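Local coordinates for protein glutaminase 1 (Escherichia coli, PDB 1U60) that catalyses the hydrolysis of L-glutamine to L-glutamate and ammonium, as a member of the glutaminase family that works as a homotetramer, at residues A[20-28]-A[281-291]. Residues are numbered along the deposited sequence; the frame is centred on the assembly and turned at random.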
ATOM      1  N   SER A  20      15.789  13.984 -20.570  1.00 25.80           N
ATOM      2  CA  SER A  20      17.133  14.548 -20.359  1.00 26.86           C
ATOM      3  C   SER A  20      17.289  15.178 -18.969  1.00 26.20           C
ATOM      4  O   SER A  20      18.236  15.926 -18.710  1.00 27.05           O
ATOM      5  CB  SER A  20      17.408  15.608 -21.403  1.00 27.34           C
ATOM      6  OG  SER A  20      16.572  16.728 -21.166  1.00 30.57           O
ATOM      7  N   LEU A  21      16.348  14.882 -18.083  1.00 24.90           N
ATOM      8  CA  LEU A  21      16.334  15.429 -16.743  1.00 24.34           C
ATOM      9  C   LEU A  21      17.565  14.943 -15.977  1.00 24.09           C
ATOM     10  O   LEU A  21      17.804  13.758 -15.915  1.00 23.58           O
ATOM     11  CB  LEU A  21      15.063  14.961 -16.040  1.00 24.78           C
ATOM     12  CG  LEU A  21      14.690  15.596 -14.717  1.00 24.64           C
ATOM     13  CD1 LEU A  21      14.049  16.973 -14.993  1.00 25.14           C
ATOM     14  CD2 LEU A  21      13.762  14.638 -13.928  1.00 24.76           C
ATOM     15  N   ASN A  22      18.358  15.857 -15.424  1.00 23.60           N
ATOM     16  CA  ASN A  22      19.562  15.486 -14.680  1.00 24.43           C
ATOM     17  C   ASN A  22      19.193  15.014 -13.286  1.00 23.69           C
ATOM     18  O   ASN A  22      18.098  15.299 -12.787  1.00 23.56           O
ATOM     19  CB  ASN A  22      20.574  16.677 -14.574  1.00 25.23           C
ATOM     20  CG  ASN A  22      21.446  16.836 -15.804  1.00 29.73           C
ATOM     21  OD1 ASN A  22      21.955  17.925 -16.074  1.00 36.63           O
ATOM     22  ND2 ASN A  22      21.646  15.751 -16.548  1.00 33.78           N
ATOM     23  N   GLY A  23      20.104  14.281 -12.658  1.00 22.54           N
ATOM     24  CA  GLY A  23      19.970  13.932 -11.257  1.00 21.72           C
ATOM     25  C   GLY A  23      20.120  12.419 -11.095  1.00 19.90           C
ATOM     26  O   GLY A  23      19.780  11.630 -12.016  1.00 20.91           O
ATOM     27  N   GLY A  24      20.628  12.016  -9.937  1.00 17.50           N
ATOM     28  CA  GLY A  24      20.873  10.606  -9.662  1.00 17.76           C
ATOM     29  C   GLY A  24      22.177  10.074 -10.238  1.00 16.36           C
ATOM     30  O   GLY A  24      22.936  10.803 -10.855  1.00 16.63           O
ATOM     31  N   GLN A  25      22.458   8.808  -9.969  1.00 16.11           N
ATOM     32  CA  GLN A  25      23.666   8.142 -10.400  1.00 16.91           C
ATOM     33  C   GLN A  25      23.384   6.698 -10.802  1.00 15.31           C
ATOM     34  O   GLN A  25      22.581   6.013 -10.161  1.00 13.90           O
ATOM     35  CB  GLN A  25      24.682   8.069  -9.246  1.00 18.26           C
ATOM     36  CG  GLN A  25      25.061   9.393  -8.651  1.00 24.13           C
ATOM     37  CD  GLN A  25      26.158   9.206  -7.652  1.00 29.92           C
ATOM     38  OE1 GLN A  25      25.919   9.314  -6.460  1.00 37.35           O
ATOM     39  NE2 GLN A  25      27.348   8.852  -8.125  1.00 33.85           N
ATOM     40  N   ASN A  26      24.076   6.186 -11.812  1.00 13.79           N
ATOM     41  CA  ASN A  26      23.977   4.769 -12.100  1.00 12.85           C
ATOM     42  C   ASN A  26      24.386   3.941 -10.903  1.00 12.95           C
ATOM     43  O   ASN A  26      25.321   4.297 -10.163  1.00 12.35           O
ATOM     44  CB  ASN A  26      24.916   4.298 -13.210  1.00 13.07           C
ATOM     45  CG  ASN A  26      24.550   4.805 -14.586  1.00 11.75           C
ATOM     46  OD1 ASN A  26      23.905   5.857 -14.760  1.00 12.99           O
ATOM     47  ND2 ASN A  26      25.026   4.086 -15.592  1.00 10.36           N
ATOM     48  N   ALA A  27      23.691   2.825 -10.702  1.00 13.23           N
ATOM     49  CA  ALA A  27      24.228   1.738  -9.906  1.00 12.98           C
ATOM     50  C   ALA A  27      25.634   1.435 -10.424  1.00 14.47           C
ATOM     51  O   ALA A  27      25.847   1.474 -11.639  1.00 13.58           O
ATOM     52  CB  ALA A  27      23.348   0.496 -10.008  1.00 12.88           C
ATOM     53  N   ASP A  28      26.586   1.245  -9.503  1.00 15.87           N
ATOM     54  CA  ASP A  28      27.974   1.032  -9.901  1.00 17.07           C
ATOM     55  C   ASP A  28      28.729  -0.042  -9.104  1.00 17.65           C
ATOM     56  O   ASP A  28      29.962  -0.115  -9.141  1.00 17.99           O
ATOM     57  CB  ASP A  28      28.708   2.377  -9.927  1.00 17.57           C
ATOM     58  CG  ASP A  28      28.895   2.974  -8.538  1.00 19.49           C
ATOM     59  OD1 ASP A  28      28.485   2.351  -7.544  1.00 18.39           O
ATOM     60  OD2 ASP A  28      29.476   4.066  -8.359  1.00 24.48           O
ATOM     61  N   PRO A 281      19.129   4.782 -16.640  1.00  8.92           N
ATOM     62  CA  PRO A 281      20.068   4.284 -15.630  1.00  9.28           C
ATOM     63  C   PRO A 281      20.254   5.102 -14.345  1.00  9.72           C
ATOM     64  O   PRO A 281      20.460   4.455 -13.338  1.00 10.40           O
ATOM     65  CB  PRO A 281      21.393   4.174 -16.415  1.00  9.45           C
ATOM     66  CG  PRO A 281      20.949   3.963 -17.894  1.00  9.33           C
ATOM     67  CD  PRO A 281      19.751   4.813 -17.996  1.00  9.24           C
ATOM     68  N   PRO A 282      20.258   6.438 -14.352  1.00 10.33           N
ATOM     69  CA  PRO A 282      20.511   7.163 -13.092  1.00 10.73           C
ATOM     70  C   PRO A 282      19.418   6.955 -12.046  1.00  9.67           C
ATOM     71  O   PRO A 282      18.264   7.207 -12.346  1.00 10.72           O
ATOM     72  CB  PRO A 282      20.636   8.609 -13.548  1.00 11.24           C
ATOM     73  CG  PRO A 282      21.100   8.504 -14.980  1.00 10.52           C
ATOM     74  CD  PRO A 282      20.214   7.361 -15.496  1.00 10.58           C
ATOM     75  N   LEU A 283      19.823   6.530 -10.846  1.00  8.66           N
ATOM     76  CA  LEU A 283      18.936   6.209  -9.747  1.00  9.90           C
ATOM     77  C   LEU A 283      18.984   7.277  -8.653  1.00 10.40           C
ATOM     78  O   LEU A 283      20.021   7.887  -8.420  1.00 11.69           O
ATOM     79  CB  LEU A 283      19.302   4.889  -9.109  1.00 10.26           C
ATOM     80  CG  LEU A 283      19.566   3.729 -10.039  1.00  9.15           C
ATOM     81  CD1 LEU A 283      20.092   2.494  -9.336  1.00 11.03           C
ATOM     82  CD2 LEU A 283      18.342   3.401 -10.957  1.00  9.74           C
ATOM     83  N   ASP A 284      17.871   7.443  -7.959  1.00 11.55           N
ATOM     84  CA  ASP A 284      17.855   8.303  -6.766  1.00 12.99           C
ATOM     85  C   ASP A 284      18.409   7.547  -5.569  1.00 13.75           C
ATOM     86  O   ASP A 284      18.868   6.421  -5.688  1.00 13.15           O
ATOM     87  CB  ASP A 284      16.485   8.932  -6.533  1.00 13.55           C
ATOM     88  CG  ASP A 284      15.371   7.926  -6.185  1.00 13.12           C
ATOM     89  OD1 ASP A 284      15.646   6.805  -5.728  1.00 11.69           O
ATOM     90  OD2 ASP A 284      14.178   8.204  -6.354  1.00 13.61           O
ATOM     91  N   GLU A 285      18.377   8.164  -4.394  1.00 16.78           N
ATOM     92  CA  GLU A 285      18.951   7.565  -3.194  1.00 18.27           C
ATOM     93  C   GLU A 285      18.245   6.298  -2.738  1.00 17.17           C
ATOM     94  O   GLU A 285      18.797   5.513  -1.953  1.00 17.57           O
ATOM     95  CB  GLU A 285      18.884   8.600  -2.057  1.00 20.24           C
ATOM     96  CG  GLU A 285      19.792   9.790  -2.246  1.00 26.35           C
ATOM     97  CD  GLU A 285      20.153  10.401  -0.906  1.00 33.34           C
ATOM     98  OE1 GLU A 285      19.191  10.643  -0.132  1.00 37.48           O
ATOM     99  OE2 GLU A 285      21.375  10.592  -0.623  1.00 39.48           O
ATOM    100  N   ASP A 286      17.010   6.099  -3.200  1.00 15.52           N
ATOM    101  CA  ASP A 286      16.243   4.909  -2.901  1.00 15.21           C
ATOM    102  C   ASP A 286      16.389   3.808  -3.930  1.00 14.83           C
ATOM    103  O   ASP A 286      15.725   2.797  -3.842  1.00 15.06           O
ATOM    104  CB  ASP A 286      14.780   5.259  -2.686  1.00 15.94           C
ATOM    105  CG  ASP A 286      14.603   5.966  -1.386  1.00 18.12           C
ATOM    106  OD1 ASP A 286      14.591   5.248  -0.334  1.00 22.04           O
ATOM    107  OD2 ASP A 286      14.624   7.215  -1.323  1.00 21.27           O
ATOM    108  N   GLY A 287      17.242   4.021  -4.913  1.00 13.40           N
ATOM    109  CA  GLY A 287      17.500   3.004  -5.917  1.00 13.73           C
ATOM    110  C   GLY A 287      16.541   3.001  -7.098  1.00 12.13           C
ATOM    111  O   GLY A 287      16.508   2.054  -7.904  1.00 11.24           O
ATOM    112  N   ASN A 288      15.750   4.058  -7.182  1.00 12.43           N
ATOM    113  CA  ASN A 288      14.702   4.187  -8.174  1.00 12.20           C
ATOM    114  C   ASN A 288      15.089   5.185  -9.260  1.00 12.19           C
ATOM    115  O   ASN A 288      15.484   6.324  -8.966  1.00 11.59           O
ATOM    116  CB  ASN A 288      13.411   4.633  -7.492  1.00 12.98           C
ATOM    117  CG  ASN A 288      12.977   3.671  -6.376  1.00 12.45           C
ATOM    118  OD1 ASN A 288      13.154   2.450  -6.487  1.00 11.30           O
ATOM    119  ND2 ASN A 288      12.447   4.233  -5.269  1.00  9.76           N
ATOM    120  N   SER A 289      14.917   4.783 -10.514  1.00 10.87           N
ATOM    121  CA  SER A 289      15.315   5.635 -11.653  1.00 10.65           C
ATOM    122  C   SER A 289      14.687   7.024 -11.531  1.00  9.98           C
ATOM    123  O   SER A 289      13.456   7.146 -11.416  1.00 10.13           O
ATOM    124  CB  SER A 289      14.835   5.023 -12.985  1.00  9.91           C
ATOM    125  OG  SER A 289      15.171   5.845 -14.091  1.00 10.17           O
ATOM    126  N   VAL A 290      15.515   8.061 -11.585  1.00 10.43           N
ATOM    127  CA  VAL A 290      14.994   9.429 -11.527  1.00 10.02           C
ATOM    128  C   VAL A 290      14.038   9.737 -12.668  1.00  9.94           C
ATOM    129  O   VAL A 290      12.882  10.148 -12.436  1.00 11.53           O
ATOM    130  CB  VAL A 290      16.156  10.515 -11.446  1.00 11.24           C
ATOM    131  CG1 VAL A 290      15.596  11.958 -11.493  1.00 13.72           C
ATOM    132  CG2 VAL A 290      16.982  10.260 -10.236  1.00 12.84           C
ATOM    133  N   ARG A 291      14.490   9.547 -13.900  1.00 10.17           N
ATOM    134  CA  ARG A 291      13.683   9.838 -15.062  1.00 10.53           C
ATOM    135  C   ARG A 291      12.574   8.783 -15.251  1.00 10.89           C
ATOM    136  O   ARG A 291      11.489   9.110 -15.700  1.00 10.49           O
ATOM    137  CB  ARG A 291      14.528   9.886 -16.339  1.00 11.18           C
ATOM    138  CG  ARG A 291      15.578  10.987 -16.419  1.00 13.73           C
ATOM    139  CD  ARG A 291      16.542  10.727 -17.594  1.00 16.57           C
ATOM    140  NE  ARG A 291      17.737  11.556 -17.463  1.00 21.50           N
ATOM    141  CZ  ARG A 291      18.939  11.150 -17.759  1.00 13.68           C
ATOM    142  NH1 ARG A 291      19.145   9.921 -18.226  1.00 21.16           N
ATOM    143  NH2 ARG A 291      19.949  11.992 -17.607  1.00 22.77           N
TER
HETATM  144  O   HOH W   1      21.564   2.054 -12.759  1.00 13.75           O
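Gln25 and Leu283 face each other as a single antiparallel, hydrogen-bonded bridge: Leu283 N donates to Gln25 O (2.9 Å) and Gln25 N to Leu283 O (3.0 Å). The first bond is nearly straight at its hydrogen (170°) yet meets the carbonyl oxygen from well above the carbonyl plane. Beyond the bridge a water accepts from Ala27 N and donates to Pro281 O. At the other end the Arg291 side chain, extended from CG to NE, runs alongside Leu21 and brings NE to Leu21 O (2.7 Å), with NH2 adding a weak second bond to the same oxygen. NH1 serves the outside, bonding Gly38 O and Ser280 OG. Between them, aliphatic groups pack against one another and against backbone carbonyls. Val290 points at the glycine pair, its CG2 against Gly23 O (3.6 Å), while CG1, anti to the backbone N (chi1 176°), reaches Leu21 CD2, the two side chains crossing at about a right angle. Pro282 CB also lies against Gly23 O, and Gly24 CA comes within 3.1 Å of Leu283 O, with Val290 CG2 close by, a close approach made with no side chain in the way. Asn26 lies beside Pro281, pointing the same way, with OD1 3.4 Å from Pro281 CB; its ND2 is held by Val36 O and Leu33 O. Leu283 CD1 meets Ala27 CB (3.9 Å), and both side chains also touch Val262, a predicted substrate-binding residue. The segment 20-28, linking helix 4-18 to helix 31-34, is thus laid over the turn between strand 274-279 and the C-terminal helix 290-303. Backbone oxygens take most of the polar contacts, so the loop is fixed largely through its main chain, and Leu283 and Ala27 link this edge of the fold to the probable substrate pocket.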